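Local coordinates for protein magnesium transporter, putative (Shewanella oneidensis MR-1, PDB 3KXR) that probably carries magnesium or other cations across the membrane, this piece comprising part of its intracellular N domain and its pair of CBS domains, at residues 15-19 against 44-49; 64-69 against 88-94; 71-77 against 112-118; 147-151 against 162-166. All coordinates share one frame; numbering follows the deposited sequence.

Contact 1: 15-19 against 44-49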
loop_
_atom_site.group_PDB
_atom_site.type_symbol
_atom_site.label_atom_id
_atom_site.label_comp_id
_atom_site.label_asym_id
_atom_site.label_seq_id
_atom_site.Cartn_x
_atom_site.Cartn_y
_atom_site.Cartn_z
ATOM N N PRO A 15 6.922 -14.009 -2.779
ATOM C CA PRO A 15 8.092 -13.470 -2.117
ATOM C C PRO A 15 9.215 -14.505 -1.972
ATOM O O PRO A 15 10.394 -14.127 -1.974
ATOM C CB PRO A 15 7.564 -13.001 -0.758
ATOM C CG PRO A 15 6.179 -13.437 -0.649
ATOM C CD PRO A 15 5.722 -14.027 -1.923
ATOM N N GLU A 16 8.859 -15.787 -1.879
ATOM C CA GLU A 16 9.858 -16.878 -1.800
ATOM C C GLU A 16 10.649 -17.013 -3.095
ATOM O O GLU A 16 11.842 -17.295 -3.081
ATOM C CB GLU A 16 9.199 -18.244 -1.505
ATOM C CG GLU A 16 8.478 -18.381 -0.130
ATOM C CD GLU A 16 6.989 -17.938 -0.129
ATOM O OE1 GLU A 16 6.508 -17.313 -1.094
ATOM O OE2 GLU A 16 6.297 -18.214 0.872
ATOM N N ASP A 17 9.959 -16.841 -4.217
ATOM C CA ASP A 17 10.614 -16.840 -5.499
ATOM C C ASP A 17 11.664 -15.742 -5.501
ATOM O O ASP A 17 12.784 -15.951 -5.925
ATOM C CB ASP A 17 9.596 -16.571 -6.606
ATOM C CG ASP A 17 8.487 -17.649 -6.691
ATOM O OD1 ASP A 17 8.676 -18.800 -6.194
ATOM O OD2 ASP A 17 7.425 -17.327 -7.289
ATOM N N LEU A 18 11.295 -14.567 -5.013
ATOM C CA LEU A 18 12.212 -13.440 -5.029
ATOM C C LEU A 18 13.466 -13.767 -4.245
ATOM O O LEU A 18 14.561 -13.539 -4.731
ATOM C CB LEU A 18 11.552 -12.168 -4.496
ATOM C CG LEU A 18 10.424 -11.561 -5.345
ATOM C CD1 LEU A 18 9.783 -10.366 -4.623
ATOM C CD2 LEU A 18 10.924 -11.131 -6.750
ATOM N N ILE A 19 13.294 -14.364 -3.069
ATOM C CA ILE A 19 14.405 -14.732 -2.188
ATOM C C ILE A 19 15.314 -15.752 -2.848
ATOM O O ILE A 19 16.556 -15.601 -2.885
ATOM C CB ILE A 19 13.908 -15.293 -0.831
ATOM C CG1 ILE A 19 13.279 -14.178 0.009
ATOM C CG2 ILE A 19 15.057 -15.943 -0.051
ATOM C CD1 ILE A 19 14.292 -13.233 0.652
ATOM N N ARG A 44 6.585 -11.714 4.830
ATOM C CA ARG A 44 7.127 -13.033 4.546
ATOM C C ARG A 44 8.496 -12.903 3.911
ATOM O O ARG A 44 9.430 -13.627 4.258
ATOM C CB ARG A 44 6.153 -13.836 3.659
ATOM C CG ARG A 44 6.402 -15.378 3.632
ATOM C CD ARG A 44 5.098 -16.284 3.434
ATOM N NE ARG A 44 3.915 -15.560 2.930
ATOM C CZ ARG A 44 3.454 -15.522 1.663
ATOM N NH1 ARG A 44 4.038 -16.208 0.664
ATOM N NH2 ARG A 44 2.372 -14.772 1.385
ATOM N N PHE A 45 8.639 -11.939 3.023
ATOM C CA PHE A 45 9.927 -11.706 2.414
ATOM C C PHE A 45 11.010 -11.281 3.443
ATOM O O PHE A 45 12.147 -11.777 3.411
ATOM C CB PHE A 45 9.796 -10.673 1.295
ATOM C CG PHE A 45 11.110 -10.303 0.658
ATOM C CD1 PHE A 45 11.532 -10.932 -0.520
ATOM C CD2 PHE A 45 11.923 -9.334 1.235
ATOM C CE1 PHE A 45 12.734 -10.596 -1.099
ATOM C CE2 PHE A 45 13.135 -8.987 0.660
ATOM C CZ PHE A 45 13.553 -9.616 -0.514
ATOM N N GLU A 46 10.669 -10.367 4.335
ATOM C CA GLU A 46 11.625 -9.905 5.339
ATOM C C GLU A 46 12.077 -11.037 6.243
ATOM O O GLU A 46 13.250 -11.086 6.610
ATOM C CB GLU A 46 11.056 -8.744 6.196
ATOM C CG GLU A 46 10.773 -7.421 5.399
ATOM C CD GLU A 46 12.011 -6.894 4.598
ATOM O OE1 GLU A 46 13.139 -6.907 5.149
ATOM O OE2 GLU A 46 11.874 -6.474 3.413
ATOM N N LEU A 47 11.164 -11.957 6.573
ATOM C CA LEU A 47 11.519 -13.103 7.415
ATOM C C LEU A 47 12.434 -14.090 6.688
ATOM O O LEU A 47 13.426 -14.563 7.261
ATOM C CB LEU A 47 10.289 -13.832 7.904
ATOM C CG LEU A 47 9.464 -13.084 8.959
ATOM C CD1 LEU A 47 8.099 -13.721 9.048
ATOM C CD2 LEU A 47 10.136 -13.027 10.329
ATOM N N TYR A 48 12.087 -14.410 5.447
ATOM C CA TYR A 48 12.927 -15.268 4.624
ATOM C C TYR A 48 14.293 -14.613 4.384
ATOM O O TYR A 48 15.313 -15.269 4.322
ATOM C CB TYR A 48 12.270 -15.542 3.287
ATOM C CG TYR A 48 11.369 -16.744 3.263
ATOM C CD1 TYR A 48 11.610 -17.810 2.404
ATOM C CD2 TYR A 48 10.283 -16.824 4.089
ATOM C CE1 TYR A 48 10.781 -18.930 2.392
ATOM C CE2 TYR A 48 9.444 -17.944 4.076
ATOM C CZ TYR A 48 9.703 -18.980 3.232
ATOM O OH TYR A 48 8.866 -20.052 3.225
ATOM N N ASP A 49 14.302 -13.302 4.293
ATOM C CA ASP A 49 15.531 -12.598 4.066
ATOM C C ASP A 49 16.399 -12.582 5.300
ATOM O O ASP A 49 17.625 -12.518 5.201
ATOM C CB ASP A 49 15.220 -11.173 3.618
ATOM C CG ASP A 49 16.435 -10.439 3.098
ATOM O OD1 ASP A 49 17.320 -11.042 2.447
ATOM O OD2 ASP A 49 16.484 -9.219 3.322
#

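Contact 2: 64-69 against 88-94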
loop_
_atom_site.group_PDB
_atom_site.type_symbol
_atom_site.label_atom_id
_atom_site.label_comp_id
_atom_site.label_asym_id
_atom_site.label_seq_id
_atom_site.Cartn_x
_atom_site.Cartn_y
_atom_site.Cartn_z
HETATM N N MSE A 64 -1.064 -12.388 16.043
HETATM C CA MSE A 64 -1.118 -12.936 17.363
HETATM C C MSE A 64 -1.845 -12.027 18.318
HETATM O O MSE A 64 -2.018 -10.859 18.085
HETATM C CB MSE A 64 0.305 -13.152 17.872
HETATM C CG MSE A 64 1.092 -11.868 17.943
HETATM SE SE MSE A 64 2.923 -12.119 18.578
HETATM C CE MSE A 64 3.744 -10.414 17.936
ATOM N N LEU A 65 -2.254 -12.589 19.434
ATOM C CA LEU A 65 -2.770 -11.805 20.536
ATOM C C LEU A 65 -1.582 -11.356 21.440
ATOM O O LEU A 65 -0.920 -12.158 22.078
ATOM C CB LEU A 65 -3.839 -12.633 21.271
ATOM C CG LEU A 65 -5.324 -12.443 20.866
ATOM C CD1 LEU A 65 -5.589 -12.350 19.391
ATOM C CD2 LEU A 65 -6.183 -13.510 21.529
ATOM N N VAL A 66 -1.296 -10.058 21.448
ATOM C CA VAL A 66 -0.254 -9.495 22.299
ATOM C C VAL A 66 -0.754 -8.190 22.979
ATOM O O VAL A 66 -1.486 -7.409 22.381
ATOM C CB VAL A 66 1.044 -9.242 21.475
ATOM C CG1 VAL A 66 0.704 -8.485 20.198
ATOM C CG2 VAL A 66 2.071 -8.509 22.300
ATOM N N LEU A 67 -0.380 -7.979 24.239
ATOM C CA LEU A 67 -0.692 -6.742 24.957
ATOM C C LEU A 67 0.532 -6.307 25.768
ATOM O O LEU A 67 1.389 -7.136 26.126
ATOM C CB LEU A 67 -1.906 -6.958 25.882
ATOM C CG LEU A 67 -3.310 -7.151 25.280
ATOM C CD1 LEU A 67 -4.314 -7.546 26.322
ATOM C CD2 LEU A 67 -3.749 -5.868 24.586
ATOM N N SER A 68 0.630 -5.025 26.068
ATOM C CA SER A 68 1.754 -4.532 26.851
ATOM C C SER A 68 1.529 -4.851 28.328
ATOM O O SER A 68 0.460 -5.289 28.744
ATOM C CB SER A 68 1.930 -3.017 26.706
ATOM O OG SER A 68 0.889 -2.331 27.415
ATOM N N ASP A 69 2.527 -4.551 29.134
ATOM C CA ASP A 69 2.446 -4.905 30.518
ATOM C C ASP A 69 1.605 -3.920 31.293
ATOM O O ASP A 69 1.543 -4.009 32.520
ATOM C CB ASP A 69 3.839 -5.022 31.120
ATOM C CG ASP A 69 4.632 -3.730 31.064
ATOM O OD1 ASP A 69 4.062 -2.655 30.761
ATOM O OD2 ASP A 69 5.851 -3.816 31.340
ATOM N N ASN A 88 -5.462 -20.507 18.580
ATOM C CA ASN A 88 -5.212 -19.453 19.492
ATOM C C ASN A 88 -5.915 -19.722 20.768
ATOM O O ASN A 88 -7.126 -19.804 20.793
ATOM C CB ASN A 88 -5.708 -18.154 18.918
ATOM C CG ASN A 88 -5.538 -17.000 19.882
ATOM O OD1 ASN A 88 -6.498 -16.271 20.131
ATOM N ND2 ASN A 88 -4.317 -16.829 20.434
ATOM N N ASP A 89 -5.160 -19.885 21.839
ATOM C CA ASP A 89 -5.766 -19.775 23.151
ATOM C C ASP A 89 -4.837 -19.198 24.206
ATOM O O ASP A 89 -5.053 -19.400 25.389
ATOM C CB ASP A 89 -6.327 -21.124 23.583
ATOM C CG ASP A 89 -5.255 -22.055 24.014
ATOM O OD1 ASP A 89 -4.053 -21.736 23.757
ATOM O OD2 ASP A 89 -5.616 -23.076 24.642
ATOM N N ASN A 90 -3.827 -18.454 23.757
ATOM C CA ASN A 90 -2.898 -17.778 24.634
ATOM C C ASN A 90 -2.716 -16.364 24.158
ATOM O O ASN A 90 -2.977 -16.031 23.009
ATOM C CB ASN A 90 -1.548 -18.501 24.661
ATOM C CG ASN A 90 -1.600 -19.764 25.440
ATOM O OD1 ASN A 90 -2.468 -19.940 26.280
ATOM N ND2 ASN A 90 -0.685 -20.666 25.177
ATOM N N LEU A 91 -2.225 -15.533 25.056
ATOM C CA LEU A 91 -1.978 -14.139 24.730
ATOM C C LEU A 91 -0.634 -13.733 25.344
ATOM O O LEU A 91 -0.292 -14.154 26.454
ATOM C CB LEU A 91 -3.159 -13.330 25.236
ATOM C CG LEU A 91 -3.269 -11.832 25.063
ATOM C CD1 LEU A 91 -4.748 -11.436 25.099
ATOM C CD2 LEU A 91 -2.504 -11.215 26.201
ATOM N N PHE A 92 0.145 -12.976 24.593
ATOM C CA PHE A 92 1.517 -12.712 24.966
ATOM C C PHE A 92 1.678 -11.314 25.512
ATOM O O PHE A 92 1.075 -10.383 24.990
ATOM C CB PHE A 92 2.414 -12.940 23.747
ATOM C CG PHE A 92 2.224 -14.288 23.151
ATOM C CD1 PHE A 92 2.276 -15.423 23.951
ATOM C CD2 PHE A 92 1.924 -14.444 21.810
ATOM C CE1 PHE A 92 2.065 -16.687 23.405
ATOM C CE2 PHE A 92 1.713 -15.721 21.257
ATOM C CZ PHE A 92 1.779 -16.832 22.064
ATOM N N ILE A 93 2.468 -11.174 26.572
ATOM C CA ILE A 93 2.668 -9.888 27.225
ATOM C C ILE A 93 4.058 -9.417 26.969
ATOM O O ILE A 93 5.021 -10.178 27.159
ATOM C CB ILE A 93 2.465 -9.973 28.751
ATOM C CG1 ILE A 93 1.099 -10.557 29.060
ATOM C CG2 ILE A 93 2.606 -8.601 29.425
ATOM C CD1 ILE A 93 -0.060 -9.804 28.469
ATOM N N VAL A 94 4.180 -8.159 26.552
ATOM C CA VAL A 94 5.483 -7.566 26.298
ATOM C C VAL A 94 5.645 -6.289 27.114
ATOM O O VAL A 94 4.661 -5.642 27.499
ATOM C CB VAL A 94 5.663 -7.225 24.782
ATOM C CG1 VAL A 94 5.673 -8.517 23.936
ATOM C CG2 VAL A 94 4.597 -6.249 24.308
HETATM O O HOH W 1 -1.787 -15.344 20.456
#

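Contact 3: 71-77 against 112-118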
loop_
_atom_site.group_PDB
_atom_site.type_symbol
_atom_site.label_atom_id
_atom_site.label_comp_id
_atom_site.label_asym_id
_atom_site.label_seq_id
_atom_site.Cartn_x
_atom_site.Cartn_y
_atom_site.Cartn_z
ATOM N N ALA A 71 -1.656 -3.779 30.374
ATOM C CA ALA A 71 -3.012 -4.307 30.180
ATOM C C ALA A 71 -3.559 -5.076 31.406
ATOM O O ALA A 71 -2.782 -5.659 32.194
ATOM C CB ALA A 71 -3.038 -5.221 28.968
ATOM N N THR A 72 -4.889 -5.114 31.528
ATOM C CA THR A 72 -5.563 -5.873 32.568
ATOM C C THR A 72 -6.314 -7.062 31.989
ATOM O O THR A 72 -6.483 -7.171 30.785
ATOM C CB THR A 72 -6.616 -5.015 33.315
ATOM O OG1 THR A 72 -7.722 -4.711 32.433
ATOM C CG2 THR A 72 -5.986 -3.728 33.853
ATOM N N VAL A 73 -6.800 -7.922 32.885
ATOM C CA VAL A 73 -7.661 -9.039 32.532
ATOM C C VAL A 73 -8.772 -8.579 31.627
ATOM O O VAL A 73 -9.121 -9.301 30.703
ATOM C CB VAL A 73 -8.223 -9.743 33.797
ATOM C CG1 VAL A 73 -9.416 -10.661 33.486
ATOM C CG2 VAL A 73 -7.099 -10.545 34.500
ATOM N N ALA A 74 -9.323 -7.388 31.867
ATOM C CA ALA A 74 -10.445 -6.867 31.073
ATOM C C ALA A 74 -10.066 -6.782 29.619
ATOM O O ALA A 74 -10.835 -7.208 28.757
ATOM C CB ALA A 74 -10.908 -5.503 31.580
ATOM N N GLN A 75 -8.881 -6.271 29.320
ATOM C CA GLN A 75 -8.433 -6.208 27.921
ATOM C C GLN A 75 -8.229 -7.586 27.327
ATOM O O GLN A 75 -8.571 -7.816 26.186
ATOM C CB GLN A 75 -7.122 -5.434 27.789
ATOM C CG GLN A 75 -7.280 -3.919 27.877
ATOM C CD GLN A 75 -7.637 -3.472 29.273
ATOM O OE1 GLN A 75 -6.882 -3.705 30.225
ATOM N NE2 GLN A 75 -8.825 -2.880 29.419
ATOM N N ALA A 76 -7.662 -8.505 28.098
ATOM C CA ALA A 76 -7.366 -9.822 27.588
ATOM C C ALA A 76 -8.681 -10.521 27.279
ATOM O O ALA A 76 -8.834 -11.114 26.220
ATOM C CB ALA A 76 -6.542 -10.625 28.566
ATOM N N GLN A 77 -9.647 -10.439 28.179
ATOM C CA GLN A 77 -10.949 -11.089 27.936
ATOM C C GLN A 77 -11.584 -10.575 26.660
ATOM O O GLN A 77 -12.127 -11.348 25.861
ATOM C CB GLN A 77 -11.927 -10.897 29.118
ATOM C CG GLN A 77 -11.572 -11.817 30.286
ATOM C CD GLN A 77 -12.463 -11.657 31.486
ATOM O OE1 GLN A 77 -13.452 -10.945 31.446
ATOM N NE2 GLN A 77 -12.118 -12.341 32.564
ATOM N N HIS A 112 -10.077 -14.770 36.435
ATOM C CA HIS A 112 -9.586 -13.696 37.283
ATOM C C HIS A 112 -10.476 -12.475 37.202
ATOM O O HIS A 112 -11.417 -12.427 36.422
ATOM C CB HIS A 112 -8.135 -13.372 36.932
ATOM C CG HIS A 112 -7.164 -14.373 37.468
ATOM N ND1 HIS A 112 -6.725 -15.455 36.735
ATOM C CD2 HIS A 112 -6.579 -14.479 38.684
ATOM C CE1 HIS A 112 -5.895 -16.174 37.467
ATOM N NE2 HIS A 112 -5.797 -15.608 38.656
ATOM N N GLU A 113 -10.202 -11.499 38.055
ATOM C CA GLU A 113 -10.996 -10.290 38.087
ATOM C C GLU A 113 -10.507 -9.354 37.001
ATOM O O GLU A 113 -9.315 -9.298 36.740
ATOM C CB GLU A 113 -10.922 -9.652 39.480
ATOM C CG GLU A 113 -11.497 -10.552 40.619
ATOM C CD GLU A 113 -12.978 -10.935 40.364
ATOM O OE1 GLU A 113 -13.822 -10.010 40.140
ATOM O OE2 GLU A 113 -13.287 -12.165 40.348
ATOM N N PRO A 114 -11.415 -8.622 36.350
ATOM C CA PRO A 114 -11.011 -7.820 35.191
ATOM C C PRO A 114 -10.051 -6.694 35.481
ATOM O O PRO A 114 -9.390 -6.216 34.582
ATOM C CB PRO A 114 -12.322 -7.209 34.699
ATOM C CG PRO A 114 -13.397 -8.085 35.255
ATOM C CD PRO A 114 -12.862 -8.514 36.603
ATOM N N HIS A 115 -10.011 -6.226 36.706
ATOM C CA HIS A 115 -9.137 -5.120 37.063
ATOM C C HIS A 115 -7.662 -5.549 37.252
ATOM O O HIS A 115 -6.803 -4.688 37.418
ATOM C CB HIS A 115 -9.641 -4.445 38.347
ATOM C CG HIS A 115 -9.663 -5.358 39.536
ATOM N ND1 HIS A 115 -8.529 -5.668 40.258
ATOM C CD2 HIS A 115 -10.672 -6.075 40.092
ATOM C CE1 HIS A 115 -8.838 -6.523 41.219
ATOM N NE2 HIS A 115 -10.130 -6.786 41.139
ATOM N N GLU A 116 -7.387 -6.858 37.248
ATOM C CA GLU A 116 -6.057 -7.392 37.578
ATOM C C GLU A 116 -5.056 -7.235 36.450
ATOM O O GLU A 116 -5.353 -7.567 35.309
ATOM C CB GLU A 116 -6.121 -8.877 37.922
ATOM C CG GLU A 116 -6.969 -9.188 39.154
ATOM C CD GLU A 116 -6.875 -10.652 39.628
ATOM O OE1 GLU A 116 -5.741 -11.112 39.874
ATOM O OE2 GLU A 116 -7.945 -11.305 39.792
ATOM N N PRO A 117 -3.851 -6.740 36.761
ATOM C CA PRO A 117 -2.860 -6.625 35.705
ATOM C C PRO A 117 -2.386 -7.993 35.185
ATOM O O PRO A 117 -2.151 -8.935 35.953
ATOM C CB PRO A 117 -1.724 -5.869 36.363
ATOM C CG PRO A 117 -2.342 -5.251 37.601
ATOM C CD PRO A 117 -3.349 -6.228 38.039
ATOM N N LEU A 118 -2.278 -8.086 33.873
ATOM C CA LEU A 118 -1.851 -9.307 33.259
ATOM C C LEU A 118 -0.442 -9.651 33.695
ATOM O O LEU A 118 -0.101 -10.833 33.847
ATOM C CB LEU A 118 -1.905 -9.151 31.744
ATOM C CG LEU A 118 -3.319 -8.981 31.233
ATOM C CD1 LEU A 118 -3.285 -8.674 29.750
ATOM C CD2 LEU A 118 -4.108 -10.262 31.605
#

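Contact 4: 147-151 against 162-166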
loop_
_atom_site.group_PDB
_atom_site.type_symbol
_atom_site.label_atom_id
_atom_site.label_comp_id
_atom_site.label_asym_id
_atom_site.label_seq_id
_atom_site.Cartn_x
_atom_site.Cartn_y
_atom_site.Cartn_z
ATOM N N GLU A 147 0.266 -26.892 24.463
ATOM C CA GLU A 147 0.030 -25.653 23.711
ATOM C C GLU A 147 -0.393 -25.894 22.270
ATOM O O GLU A 147 -0.009 -26.890 21.647
ATOM C CB GLU A 147 1.308 -24.822 23.635
ATOM C CG GLU A 147 2.157 -24.712 24.908
ATOM C CD GLU A 147 1.426 -24.078 26.067
ATOM O OE1 GLU A 147 0.340 -23.470 25.862
ATOM O OE2 GLU A 147 1.926 -24.207 27.202
ATOM N N ILE A 148 -1.161 -24.962 21.728
ATOM C CA ILE A 148 -1.470 -24.996 20.313
ATOM C C ILE A 148 -0.751 -23.866 19.554
ATOM O O ILE A 148 -0.912 -23.703 18.333
ATOM C CB ILE A 148 -3.016 -25.028 20.059
ATOM C CG1 ILE A 148 -3.742 -23.789 20.608
ATOM C CG2 ILE A 148 -3.603 -26.290 20.676
ATOM C CD1 ILE A 148 -5.314 -23.684 20.194
ATOM N N GLU A 149 0.076 -23.110 20.264
ATOM C CA GLU A 149 0.896 -22.104 19.624
ATOM C C GLU A 149 2.014 -21.786 20.560
ATOM O O GLU A 149 1.857 -21.900 21.778
ATOM C CB GLU A 149 0.074 -20.835 19.384
ATOM C CG GLU A 149 -0.455 -20.208 20.686
ATOM C CD GLU A 149 -1.460 -19.065 20.501
ATOM O OE1 GLU A 149 -1.211 -18.143 19.685
ATOM O OE2 GLU A 149 -2.484 -19.078 21.226
ATOM N N LEU A 150 3.128 -21.334 20.017
ATOM C CA LEU A 150 4.179 -20.808 20.871
ATOM C C LEU A 150 4.683 -19.474 20.334
ATOM O O LEU A 150 4.773 -19.289 19.121
ATOM C CB LEU A 150 5.352 -21.779 20.944
ATOM C CG LEU A 150 5.228 -23.038 21.814
ATOM C CD1 LEU A 150 6.495 -23.914 21.669
ATOM C CD2 LEU A 150 4.980 -22.652 23.278
ATOM N N PRO A 151 5.040 -18.558 21.232
ATOM C CA PRO A 151 5.674 -17.322 20.819
ATOM C C PRO A 151 7.102 -17.549 20.355
ATOM O O PRO A 151 7.815 -18.434 20.883
ATOM C CB PRO A 151 5.671 -16.486 22.104
ATOM C CG PRO A 151 5.724 -17.474 23.161
ATOM C CD PRO A 151 5.028 -18.691 22.693
ATOM N N ARG A 162 4.443 -15.765 16.263
ATOM C CA ARG A 162 4.157 -17.073 16.842
ATOM C C ARG A 162 4.219 -18.164 15.788
ATOM O O ARG A 162 4.161 -17.878 14.600
ATOM C CB ARG A 162 2.769 -17.062 17.457
ATOM C CG ARG A 162 1.680 -17.153 16.433
ATOM C CD ARG A 162 0.325 -16.894 17.018
ATOM N NE ARG A 162 -0.683 -16.993 15.977
ATOM C CZ ARG A 162 -1.782 -17.751 15.990
ATOM N NH1 ARG A 162 -2.108 -18.539 17.014
ATOM N NH2 ARG A 162 -2.577 -17.725 14.943
ATOM N N VAL A 163 4.316 -19.406 16.249
ATOM C CA VAL A 163 4.148 -20.549 15.390
ATOM C C VAL A 163 3.040 -21.415 15.909
ATOM O O VAL A 163 2.972 -21.654 17.088
ATOM C CB VAL A 163 5.391 -21.373 15.377
ATOM C CG1 VAL A 163 5.146 -22.621 14.530
ATOM C CG2 VAL A 163 6.504 -20.544 14.779
ATOM N N THR A 164 2.178 -21.890 15.038
ATOM C CA THR A 164 1.028 -22.651 15.479
ATOM C C THR A 164 1.216 -24.168 15.378
ATOM O O THR A 164 2.076 -24.649 14.666
ATOM C CB THR A 164 -0.181 -22.315 14.658
ATOM O OG1 THR A 164 0.088 -22.686 13.312
ATOM C CG2 THR A 164 -0.529 -20.832 14.722
ATOM N N LEU A 165 0.383 -24.913 16.086
ATOM C CA LEU A 165 0.376 -26.354 15.954
ATOM C C LEU A 165 0.112 -26.783 14.506
ATOM O O LEU A 165 0.754 -27.674 13.999
ATOM C CB LEU A 165 -0.659 -26.981 16.889
ATOM C CG LEU A 165 -0.725 -28.505 16.820
ATOM C CD1 LEU A 165 0.635 -29.194 17.043
ATOM C CD2 LEU A 165 -1.681 -28.960 17.833
ATOM N N ARG A 166 -0.823 -26.124 13.848
ATOM C CA ARG A 166 -1.092 -26.372 12.425
ATOM C C ARG A 166 0.144 -26.219 11.540
ATOM O O ARG A 166 0.395 -27.062 10.692
ATOM C CB ARG A 166 -2.181 -25.431 11.909
ATOM C CG ARG A 166 -2.845 -25.942 10.643
ATOM C CD ARG A 166 -3.921 -24.985 10.156
ATOM N NE ARG A 166 -4.923 -24.718 11.176
ATOM C CZ ARG A 166 -5.887 -25.564 11.531
ATOM N NH1 ARG A 166 -6.747 -25.222 12.485
ATOM N NH2 ARG A 166 -5.994 -26.748 10.945
#

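Contact 1: 15-19 against 44-49
The two helical segments run in roughly the same direction, their axes crossing at -33° and coming within 9.1 Å, with Pro15 beside Phe45 and Ile19 beside Asp49. This is helix-to-helix packing inside the MgtE intracellular N domain, here between helices 15-20 and 39-50. Ile19 carries much of the apolar contact: its CD1 sits over one face of the Phe45 ring, 3.9 Å from the ring centroid in a CH-pi contact, while its CG1 rests on Tyr48 CB at 3.7 Å. The ring meets Leu18 CB at its edge, and Phe45 CB packs on Pro15 CB at 3.8 Å. Proline suits the first turn of a helix, where the missing N-H costs no helical bond. Leu18 and Phe45 also reach helix 27-36, at Ala33 and Leu34 among others. On the partly exposed flank Glu16 and Arg44 are long enough for their charged ends to meet. With Glu16 CG anti to its carbonyl carbon (chi1 -64°), CG lies obliquely against Tyr48 CE1 at 3.5 Å, and the bend at chi2 turns the carboxylate to Arg44. Pro15 CG lies over one face of the Arg44 guanidinium, and in that group's plane Arg44 NH1 makes a nearly straight salt-bridge hydrogen bond of 3.0 Å to the syn side of Glu16 OE2.

Contact 2: 64-69 against 88-94
Leu91 swings CG away from its own backbone N (chi1 -179°), which lays CG against Leu65 CB at 3.9 Å and puts both of its methyls 4.1 Å from Leu67 CD1. Phe92 instead keeps CG beside its backbone N (chi1 -54°), and the ring then presents CD2 to the selenium of Met64, a selenomethionine, with 4.1 Å between SE and CD2. The side chains cross at about a right angle, and the selenium lies obliquely to the ring in a Met-aromatic contact.

Between these groups the backbones pair in parallel. Phe92 N donates to Leu65 O at 2.9 Å, Phe92 O accepts from Leu67 N at 2.9 Å, and Val94 N donates to Leu67 O at 3.0 Å. Strands 66-68 and 90-94 are the two strands of a beta-alpha-beta crossover of the first CBS domain, with helix 73-82 as the connection. Branched and aromatic residues suit such buried strands: Val66, Phe92 and Val94 share one face, where Val66 meets Phe29 of a neighbouring subunit, whereas Leu67 and Ile93 line the other, Leu67 packing on Phe79 of the connecting helix. An alanine at Leu91 would take away both methyls and would probably open a gap beside Leu65 CB and Leu67 CD1.

Beside Leu65 a water links Leu65 N, from which it accepts, and Asn90 O, to which it donates. Asn88 ND2 bonds only weakly to Asn90 O and finds a further acceptor in Glu149 OE2.

Contact 3: 71-77 against 112-118
Three backbone hydrogen bonds tie Ala71, Val73 and Ala74 to the loop 112-118. Leu118 N gives an almost straight bond of 3.0 Å to Ala71 O, Val73 N reaches Glu116 O at 2.8 Å, and Ala74 N bonds to Pro114 O at 3.0 Å. Two acceptors thus come from the type I turn Glu113 to Glu116, in which proline suits the second position, and they meet N-H groups of the first helical turn that have no helical partner.

Side-chain polar bonds fix that same helix end. Thr72 is the N-cap and forms a capping box with Gln75: its OG1 (chi1 69°) accepts a weak bond from Ala74 N, while Gln75 OE1 takes both Thr72 N at 2.8 Å and Thr72 OG1 at 2.6 Å. If Thr72 gave way to a valine, the hydroxyl would go, and Gln75 OE1 would probably lose one of its two donors and Ala74 N its side-chain acceptor.

In the apolar packing, Leu118 CD1 touches Ala71 CB at 3.5 Å, its CD2 meets Ala76 CB at 3.9 Å, and the small Ala74 CB lets Pro114 CB approach to 3.8 Å. Leu118 also packs on Leu67 of strand 66-68 and Ile93 of strand 90-94, where helix 73-82 meets the sheet.

Contact 4: 147-151 against 162-166
Glu149 and Arg162 form a buried salt bridge across the two strands, with Arg162 NH1 donating to Glu149 OE1 at 2.8 Å. NH1 comes from above the carboxylate plane, and the two flat groups are turned 64° apart. Both chains leave between their backbone N and carbonyl carbon (chi1 61° for Glu149, 76° for Arg162) and then extend, which carries the charged ends along the same side of the sheet. Thr164 CG2 lies over the centre of the guanidinium, 3.5 Å above its plane.

The next shell holds the pair in place. Glu149 OE2 accepts from the backbone Asp89 N and Asn90 N, donors that would tend to stabilise its negative charge, and Arg162 NH2 bonds to Asp86 O.

The strands that carry the pair form an antiparallel hairpin. Leu150 and Val163 are a hydrogen-bonded pair, Leu150 N to Val163 O at 3.0 Å and Val163 N to Leu150 O at 2.9 Å. Pro151 faces Arg162 in a non-hydrogen-bonded pair, so its lack of an N-H costs this ladder nothing. Leu165 N adds a bond of 2.9 Å to Ile148 O, and Thr164 caps the helix starting there through Ala167 N.

Leu150 and Val163 pack on Ile142 of helix 135-143, while Pro151 and Glu149 touch Phe92 of strand 90-94, setting the hairpin between its own domain's helix and the other CBS domain.

Contact 1 closes before the others open along the chain and stands apart in the helical N domain, its centre 26 Å from that of contact 2 and 38 Å from that of contact 3. Contacts 2 and 3 belong to the first CBS domain and interleave along the chain: helix 73-82 follows strand 66-68 and leads to strand 90-94, and the two contacts share the packing around Leu118. Contact 4 comes last, in the second CBS domain, yet its centre is only 12 Å from that of contact 2. Contacts 2 and 4 meet across the domain boundary through both polar and apolar groups, consistent with the two CBS domains packing as a pair.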